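Local coordinates for membrane-associated protein VP24 (Marburg virus - Musoke, Kenya, 1980, PDB 4OR8), which probably acts as a minor matrix protein of the virion, with a role in nucleocapsid assembly and budding, at residues 59-64 with 173-178; 108-113 with 211-216; 139-144 with 200-205. All coordinates share one frame; numbering follows the deposited sequence. Where two conformers were deposited one is given.

Contact 1 of 3, residues 59-64 with 173-178; sequences FVFHIP and NFFNKM
Phe61 and Phe175 each turn CG away from their own carbonyl carbon to lie beside the backbone N (chi1 -65° for Phe61, -74° for Phe175), and from strand 59-64 and helix 161-178 the two rings reach toward each other from opposite directions. Phe175 CE2 arrives at the edge of the Phe61 ring, near its plane, 3.8 Å from Phe61 CE1. The meeting is spread over two atoms of each ring, because Phe175 CZ also lies 4.0 Å from Phe61 CZ. Phe59, two residues back on the same side of the strand, adds a looser touch, with its CE1 4.5 Å from CE2 of Phe175. The backbones stay well apart, the nearest CA atoms being those of Phe59 and Phe175 at 12.2 Å, and three aromatic side chains bridge that distance without a hydrogen bond between the segments. All three are buried. Leu108 of helix 104-115 packs on Phe61, and Leu111 of the same helix packs on Phe175, while His246 meets both strand phenylalanines, edge-to-face with Phe59. Phe59 also rests on Met168 and Val171, farther back along helix 161-178. This is an aromatic cluster in a hydrophobic core, joining the last strand of the three-stranded antiparallel sheet to the C-terminal end of a long helix within the pyramidal fold of VP24.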
# COMPACT_ATOMS: atom_id res chain seq x y z
N PHE B 59 -15.08 -9.47 9.12
CA PHE B 59 -14.11 -8.54 8.56
C PHE B 59 -14.75 -7.18 8.37
O PHE B 59 -15.89 -7.07 7.91
CB PHE B 59 -13.61 -9.02 7.19
CG PHE B 59 -12.75 -10.25 7.24
CD1 PHE B 59 -11.39 -10.16 7.49
CD2 PHE B 59 -13.30 -11.50 7.01
CE1 PHE B 59 -10.60 -11.29 7.52
CE2 PHE B 59 -12.51 -12.64 7.04
CZ PHE B 59 -11.16 -12.53 7.29
N VAL B 60 -14.00 -6.13 8.71
CA VAL B 60 -14.39 -4.78 8.35
C VAL B 60 -13.34 -4.20 7.41
O VAL B 60 -12.23 -3.89 7.82
CB VAL B 60 -14.52 -3.86 9.59
CG1 VAL B 60 -14.95 -2.47 9.17
CG2 VAL B 60 -15.50 -4.45 10.59
N PHE B 61 -13.70 -4.08 6.14
CA PHE B 61 -12.76 -3.58 5.14
C PHE B 61 -12.83 -2.06 5.00
O PHE B 61 -13.91 -1.49 4.91
CB PHE B 61 -13.01 -4.25 3.79
CG PHE B 61 -12.73 -5.72 3.78
CD1 PHE B 61 -11.43 -6.20 3.85
CD2 PHE B 61 -13.77 -6.64 3.70
CE1 PHE B 61 -11.17 -7.56 3.83
CE2 PHE B 61 -13.52 -8.00 3.68
CZ PHE B 61 -12.22 -8.46 3.75
N HIS B 62 -11.66 -1.43 4.99
CA HIS B 62 -11.57 0.01 4.77
C HIS B 62 -10.98 0.30 3.40
O HIS B 62 -9.78 0.18 3.19
CB HIS B 62 -10.71 0.66 5.85
CG HIS B 62 -11.22 0.44 7.24
ND1 HIS B 62 -10.99 -0.73 7.94
CD2 HIS B 62 -11.95 1.23 8.06
CE1 HIS B 62 -11.55 -0.65 9.13
NE2 HIS B 62 -12.14 0.53 9.23
N ILE B 63 -11.85 0.67 2.46
CA ILE B 63 -11.45 0.88 1.07
C ILE B 63 -11.27 2.36 0.75
O ILE B 63 -12.24 3.12 0.80
CB ILE B 63 -12.49 0.32 0.08
CG1 ILE B 63 -13.02 -1.03 0.56
CG2 ILE B 63 -11.90 0.22 -1.32
CD1 ILE B 63 -11.96 -2.06 0.76
N PRO B 64 -10.04 2.76 0.40
CA PRO B 64 -9.72 4.13 -0.01
C PRO B 64 -10.07 4.43 -1.47
O PRO B 64 -10.24 3.51 -2.27
CB PRO B 64 -8.19 4.20 0.16
CG PRO B 64 -7.81 2.95 0.91
CD PRO B 64 -8.84 1.94 0.55
N ASN B 173 -5.58 -16.20 5.83
CA ASN B 173 -4.44 -16.96 5.34
C ASN B 173 -4.15 -16.67 3.87
O ASN B 173 -3.00 -16.55 3.46
CB ASN B 173 -4.66 -18.46 5.56
CG ASN B 173 -3.55 -19.31 4.97
OD1 ASN B 173 -3.73 -19.95 3.94
ND2 ASN B 173 -2.41 -19.32 5.64
N PHE B 174 -5.21 -16.55 3.08
CA PHE B 174 -5.06 -16.24 1.66
C PHE B 174 -4.52 -14.83 1.46
O PHE B 174 -3.70 -14.59 0.58
CB PHE B 174 -6.39 -16.39 0.93
CG PHE B 174 -6.31 -16.10 -0.55
CD1 PHE B 174 -5.90 -17.07 -1.43
CD2 PHE B 174 -6.65 -14.85 -1.04
CE1 PHE B 174 -5.82 -16.81 -2.79
CE2 PHE B 174 -6.57 -14.58 -2.39
CZ PHE B 174 -6.16 -15.56 -3.27
N PHE B 175 -4.99 -13.89 2.28
CA PHE B 175 -4.50 -12.53 2.23
C PHE B 175 -3.02 -12.53 2.54
O PHE B 175 -2.24 -11.83 1.90
CB PHE B 175 -5.23 -11.66 3.26
CG PHE B 175 -6.63 -11.31 2.87
CD1 PHE B 175 -7.05 -11.41 1.55
CD2 PHE B 175 -7.54 -10.88 3.82
CE1 PHE B 175 -8.34 -11.09 1.19
CE2 PHE B 175 -8.83 -10.55 3.46
CZ PHE B 175 -9.23 -10.66 2.15
N ASN B 176 -2.64 -13.32 3.53
CA ASN B 176 -1.25 -13.41 3.96
C ASN B 176 -0.32 -13.98 2.89
O ASN B 176 0.81 -13.53 2.75
CB ASN B 176 -1.14 -14.25 5.23
CG ASN B 176 0.29 -14.43 5.69
OD1 ASN B 176 0.85 -13.57 6.37
ND2 ASN B 176 0.90 -15.55 5.31
N LYS B 177 -0.80 -14.96 2.14
CA LYS B 177 0.03 -15.56 1.10
C LYS B 177 0.12 -14.65 -0.13
O LYS B 177 1.04 -14.76 -0.93
CB LYS B 177 -0.44 -16.97 0.74
CG LYS B 177 -1.80 -17.04 0.08
CD LYS B 177 -2.46 -18.39 0.33
CE LYS B 177 -1.54 -19.55 0.01
NZ LYS B 177 -2.20 -20.87 0.25
N MET B 178 -0.84 -13.74 -0.26
CA MET B 178 -0.80 -12.73 -1.32
C MET B 178 0.37 -11.78 -1.10
O MET B 178 0.92 -11.23 -2.05
CB MET B 178 -2.09 -11.94 -1.35
CG MET B 178 -3.28 -12.68 -1.92
SD MET B 178 -4.71 -11.59 -2.02
CE MET B 178 -4.01 -10.25 -2.99

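Contact 2 of 3, residues 108-113 with 211-216; sequences LRILLG and FLVEVR
Ile110 and Leu111 of helix 104-115 pack on Val213 and Val215 of strand 210-221, a helix-on-sheet contact in the core of the pyramidal VP24 fold. The two short segments run at 77° to each other, their axes 9.0 Å apart, so the helix lies across the strand and not along it. Across the interface the interaction is wholly apolar. Ile110 uses two branches: its CG2 methyl touches both valines, with Val213 CG1 at 3.7 Å, and its CD1 adds a second touch on Val215, at 3.6 Å from Val215 CG2. With chi1 at -69°, CG1 of Ile110 lies beside the backbone N and CG2 beside the carbonyl carbon, which lets the side chain span two successive inward-facing valines. Leu111 comes in at about a right angle to Val213, its CD1 4.1 Å from Val213 CG2, and thereby flanks the same valine on its other methyl. Ile102 also touches Ile110, while Met178 of helix 161-178 packs against Leu111.

Polar interactions belong to residues that take no part in this packing. On the helix, Arg109 makes cation-pi contacts with Trp43 and Trp139 and gives hydrogen bonds from NH2 to the backbone oxygens of Trp139 and Thr145. On the strand, Glu214 points away from the helix, and its OE1 is hydrogen-bonded to Tyr22 OH of the second subunit. The other carboxylate oxygen forms a salt bridge along the strand: Arg216 NE lies 2.9 Å from Glu214 OE2, which it meets nearly along the C-O axis, though OE2 sits 26° out of the guanidinium plane.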
# COMPACT_ATOMS: atom_id res chain seq x y z
N LEU B 108 -12.25 -5.88 -4.64
CA LEU B 108 -12.08 -6.60 -3.39
C LEU B 108 -13.05 -7.77 -3.35
O LEU B 108 -12.70 -8.86 -2.90
CB LEU B 108 -12.33 -5.69 -2.19
CG LEU B 108 -12.29 -6.40 -0.84
CD1 LEU B 108 -10.88 -6.87 -0.53
CD2 LEU B 108 -12.80 -5.51 0.27
N ARG B 109 -14.26 -7.53 -3.83
CA ARG B 109 -15.30 -8.55 -3.86
C ARG B 109 -14.84 -9.73 -4.70
O ARG B 109 -14.99 -10.88 -4.31
CB ARG B 109 -16.59 -7.96 -4.43
CG ARG B 109 -17.81 -8.86 -4.31
CD ARG B 109 -19.00 -8.21 -5.00
NE ARG B 109 -20.14 -9.12 -5.14
CZ ARG B 109 -21.24 -9.06 -4.40
NH1 ARG B 109 -21.37 -8.13 -3.47
NH2 ARG B 109 -22.22 -9.93 -4.61
N ILE B 110 -14.25 -9.42 -5.85
CA ILE B 110 -13.69 -10.42 -6.74
C ILE B 110 -12.57 -11.19 -6.05
O ILE B 110 -12.48 -12.42 -6.15
CB ILE B 110 -13.15 -9.77 -8.03
CG1 ILE B 110 -14.31 -9.25 -8.88
CG2 ILE B 110 -12.31 -10.75 -8.83
CD1 ILE B 110 -13.87 -8.58 -10.16
N LEU B 111 -11.72 -10.46 -5.34
CA LEU B 111 -10.59 -11.05 -4.64
C LEU B 111 -11.08 -12.02 -3.57
O LEU B 111 -10.52 -13.10 -3.39
CB LEU B 111 -9.72 -9.94 -4.03
CG LEU B 111 -8.28 -10.25 -3.65
CD1 LEU B 111 -7.47 -8.97 -3.62
CD2 LEU B 111 -8.22 -10.93 -2.29
N LEU B 112 -12.13 -11.63 -2.86
CA LEU B 112 -12.72 -12.48 -1.84
C LEU B 112 -13.30 -13.76 -2.44
O LEU B 112 -13.20 -14.83 -1.84
CB LEU B 112 -13.79 -11.73 -1.05
CG LEU B 112 -13.25 -10.89 0.12
CD1 LEU B 112 -14.37 -10.14 0.80
CD2 LEU B 112 -12.54 -11.79 1.11
N GLY B 113 -13.89 -13.64 -3.62
CA GLY B 113 -14.44 -14.79 -4.31
C GLY B 113 -13.37 -15.82 -4.59
O GLY B 113 -13.59 -17.03 -4.46
N PHE B 211 -2.72 -4.35 -5.11
CA PHE B 211 -2.97 -5.52 -5.94
C PHE B 211 -3.90 -5.20 -7.09
O PHE B 211 -5.04 -4.78 -6.89
CB PHE B 211 -3.53 -6.66 -5.09
CG PHE B 211 -2.61 -7.10 -4.00
CD1 PHE B 211 -1.62 -8.03 -4.25
CD2 PHE B 211 -2.72 -6.58 -2.72
CE1 PHE B 211 -0.76 -8.45 -3.25
CE2 PHE B 211 -1.86 -6.99 -1.71
CZ PHE B 211 -0.88 -7.92 -1.98
N LEU B 212 -3.40 -5.38 -8.31
CA LEU B 212 -4.20 -5.17 -9.50
C LEU B 212 -5.03 -6.42 -9.75
O LEU B 212 -4.49 -7.50 -10.00
CB LEU B 212 -3.29 -4.89 -10.70
CG LEU B 212 -3.88 -4.09 -11.86
CD1 LEU B 212 -4.39 -2.74 -11.39
CD2 LEU B 212 -2.83 -3.91 -12.95
N VAL B 213 -6.35 -6.28 -9.67
CA VAL B 213 -7.25 -7.41 -9.88
C VAL B 213 -7.87 -7.34 -11.27
O VAL B 213 -8.61 -6.42 -11.58
CB VAL B 213 -8.36 -7.45 -8.82
CG1 VAL B 213 -9.34 -8.57 -9.13
CG2 VAL B 213 -7.76 -7.62 -7.43
N GLU B 214 -7.56 -8.34 -12.09
CA GLU B 214 -7.97 -8.35 -13.49
C GLU B 214 -8.84 -9.56 -13.82
O GLU B 214 -8.50 -10.69 -13.45
CB GLU B 214 -6.73 -8.34 -14.38
CG GLU B 214 -6.97 -8.80 -15.79
CD GLU B 214 -5.67 -8.98 -16.56
OE1 GLU B 214 -4.59 -8.77 -15.97
OE2 GLU B 214 -5.74 -9.33 -17.76
N VAL B 215 -9.95 -9.33 -14.50
CA VAL B 215 -10.84 -10.42 -14.89
C VAL B 215 -11.14 -10.44 -16.39
O VAL B 215 -11.61 -9.44 -16.95
CB VAL B 215 -12.18 -10.36 -14.13
CG1 VAL B 215 -13.10 -11.50 -14.57
CG2 VAL B 215 -11.95 -10.41 -12.63
N ARG B 216 -10.87 -11.57 -17.04
CA ARG B 216 -11.23 -11.74 -18.44
C ARG B 216 -12.40 -12.70 -18.55
O ARG B 216 -12.27 -13.90 -18.29
CB ARG B 216 -10.04 -12.27 -19.24
CG ARG B 216 -8.82 -11.36 -19.21
CD ARG B 216 -7.63 -12.00 -19.91
NE ARG B 216 -6.45 -11.14 -19.89
CZ ARG B 216 -5.28 -11.47 -20.43
NH1 ARG B 216 -5.14 -12.64 -21.04
NH2 ARG B 216 -4.25 -10.64 -20.36

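Contact 3 of 3, residues 139-144 with 200-205; sequences WLLLEV and QQIIIT
Leu141 and Ile202 touch through the ends of their side chains, Leu141 CD2 lying 3.7 Å from Ile202 CD1. Both are extended beyond the first torsion. In Leu141, CG sits beside the backbone N (chi1 -68°), CD1 continues the extended chain, and CD2, the branch turned aside from it, meets Ile202 CD1. Ile202 likewise has CG1 beside its backbone N, and a chi2 of 178° carries CD1 out from the strand to the leucine methyl, which it meets at a slant.

Gln200 takes a different course. Its CG is tucked between the backbone N and the carbonyl carbon (chi1 54°), after which the chain extends and brings the amide beside the last turn of helix 127-142. There the two halves of the amide have different neighbours: OE1 lies against the CD2 methyl of Leu142, whereas NE2 faces Leu141 O at 3.9 Å, too far for a hydrogen bond. The amide therefore makes packing contacts here, with Leu142 on the exposed margin and the other three residues buried.

Ile110 of helix 104-115 packs on Leu141 and Val114 on Ile202, while Val215 of the neighbouring strand touches both Gln200 and Ile202. The contact is mainly van der Waals helix-to-sheet packing, one apolar pair beside a glutamine amide, in which the C-terminal end of helix 127-142 meets the beginning of strand 201-206 at the border of the VP24 core.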
# COMPACT_ATOMS: atom_id res chain seq x y z
N TRP B 139 -21.43 -16.10 -5.88
CA TRP B 139 -22.16 -14.87 -5.60
C TRP B 139 -21.23 -13.66 -5.56
O TRP B 139 -21.59 -12.58 -6.04
CB TRP B 139 -22.92 -15.00 -4.28
CG TRP B 139 -23.36 -13.70 -3.69
CD1 TRP B 139 -24.21 -12.80 -4.25
CD2 TRP B 139 -22.97 -13.16 -2.43
NE1 TRP B 139 -24.37 -11.72 -3.42
CE2 TRP B 139 -23.62 -11.92 -2.29
CE3 TRP B 139 -22.14 -13.60 -1.40
CZ2 TRP B 139 -23.46 -11.11 -1.16
CZ3 TRP B 139 -21.98 -12.80 -0.27
CH2 TRP B 139 -22.64 -11.57 -0.17
N LEU B 140 -20.04 -13.84 -5.00
CA LEU B 140 -19.09 -12.74 -4.91
C LEU B 140 -18.45 -12.42 -6.26
O LEU B 140 -18.18 -11.26 -6.56
CB LEU B 140 -18.01 -13.06 -3.87
CG LEU B 140 -18.49 -13.11 -2.42
CD1 LEU B 140 -17.46 -13.78 -1.53
CD2 LEU B 140 -18.80 -11.70 -1.92
N LEU B 141 -18.22 -13.45 -7.07
CA LEU B 141 -17.55 -13.26 -8.35
C LEU B 141 -18.48 -12.76 -9.46
O LEU B 141 -18.07 -11.96 -10.30
CB LEU B 141 -16.88 -14.56 -8.80
CG LEU B 141 -15.68 -15.04 -7.98
CD1 LEU B 141 -15.25 -16.43 -8.43
CD2 LEU B 141 -14.53 -14.06 -8.11
N LEU B 142 -19.72 -13.23 -9.46
CA LEU B 142 -20.63 -12.96 -10.57
C LEU B 142 -21.67 -11.87 -10.28
O LEU B 142 -22.24 -11.30 -11.21
CB LEU B 142 -21.34 -14.25 -11.00
CG LEU B 142 -20.44 -15.39 -11.46
CD1 LEU B 142 -21.27 -16.61 -11.81
CD2 LEU B 142 -19.60 -14.97 -12.66
N GLU B 143 -21.91 -11.59 -9.01
CA GLU B 143 -22.94 -10.63 -8.65
C GLU B 143 -22.39 -9.41 -7.91
O GLU B 143 -21.23 -9.40 -7.49
CB GLU B 143 -24.02 -11.30 -7.79
CG GLU B 143 -24.53 -12.61 -8.36
CD GLU B 143 -25.47 -13.33 -7.41
OE1 GLU B 143 -26.44 -12.69 -6.94
OE2 GLU B 143 -25.23 -14.52 -7.13
N VAL B 144 -23.23 -8.39 -7.76
CA VAL B 144 -22.86 -7.19 -7.03
C VAL B 144 -23.92 -6.89 -5.97
O VAL B 144 -23.88 -5.86 -5.31
CB VAL B 144 -22.72 -5.97 -7.96
CG1 VAL B 144 -21.60 -6.20 -8.97
CG2 VAL B 144 -24.04 -5.70 -8.68
N GLN B 200 -14.36 -17.65 -16.14
CA GLN B 200 -13.68 -16.37 -16.30
C GLN B 200 -12.29 -16.34 -15.68
O GLN B 200 -12.12 -16.60 -14.48
CB GLN B 200 -14.54 -15.21 -15.79
CG GLN B 200 -15.05 -15.34 -14.37
CD GLN B 200 -16.04 -14.24 -14.03
OE1 GLN B 200 -17.09 -14.12 -14.66
NE2 GLN B 200 -15.71 -13.43 -13.03
N GLN B 201 -11.29 -16.03 -16.50
CA GLN B 201 -9.90 -16.02 -16.07
C GLN B 201 -9.61 -14.82 -15.17
O GLN B 201 -9.75 -13.68 -15.58
CB GLN B 201 -8.97 -15.99 -17.27
CG GLN B 201 -7.53 -16.36 -16.94
CD GLN B 201 -6.58 -16.11 -18.08
OE1 GLN B 201 -6.65 -15.07 -18.75
NE2 GLN B 201 -5.68 -17.06 -18.32
N ILE B 202 -9.19 -15.10 -13.94
CA ILE B 202 -8.89 -14.05 -12.98
C ILE B 202 -7.40 -13.99 -12.67
O ILE B 202 -6.78 -15.01 -12.37
CB ILE B 202 -9.68 -14.25 -11.67
CG1 ILE B 202 -11.17 -14.35 -11.96
CG2 ILE B 202 -9.39 -13.12 -10.69
CD1 ILE B 202 -12.02 -14.59 -10.73
N ILE B 203 -6.83 -12.79 -12.75
CA ILE B 203 -5.41 -12.59 -12.48
C ILE B 203 -5.15 -11.48 -11.47
O ILE B 203 -5.55 -10.33 -11.68
CB ILE B 203 -4.63 -12.28 -13.78
CG1 ILE B 203 -4.59 -13.52 -14.68
CG2 ILE B 203 -3.22 -11.83 -13.45
CD1 ILE B 203 -5.31 -13.36 -15.99
N ILE B 204 -4.47 -11.82 -10.38
CA ILE B 204 -4.12 -10.85 -9.35
C ILE B 204 -2.62 -10.58 -9.34
O ILE B 204 -1.82 -11.48 -9.11
CB ILE B 204 -4.55 -11.34 -7.96
CG1 ILE B 204 -6.05 -11.62 -7.94
CG2 ILE B 204 -4.17 -10.32 -6.89
CD1 ILE B 204 -6.52 -12.35 -6.71
N THR B 205 -2.25 -9.33 -9.59
CA THR B 205 -0.84 -8.95 -9.68
C THR B 205 -0.49 -7.89 -8.64
O THR B 205 -1.21 -6.91 -8.47
CB THR B 205 -0.51 -8.42 -11.08
OG1 THR B 205 -0.84 -9.41 -12.06
CG2 THR B 205 0.97 -8.08 -11.18

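In the fold
Contacts 2 and 3 lie close together, their centres about 5 Å apart, and reach the same mixed sheet through the neighbouring antiparallel strands 210-221 and 201-206; their helices, 104-115 and 127-142, follow each other in the chain. Contact 1 is about 12 Å from contact 2 and 16 Å from contact 3, centre to centre, and involves the other, three-stranded sheet. Helix 104-115 lies between contact 1 and the mixed sheet and touches both; segments of all three contacts also reach the second subunit. Contact 3 is nested within the loop closed by contact 2, whereas the segments of contact 1 alternate with those of both. Chain parts distant in sequence thus interlock in one continuous core.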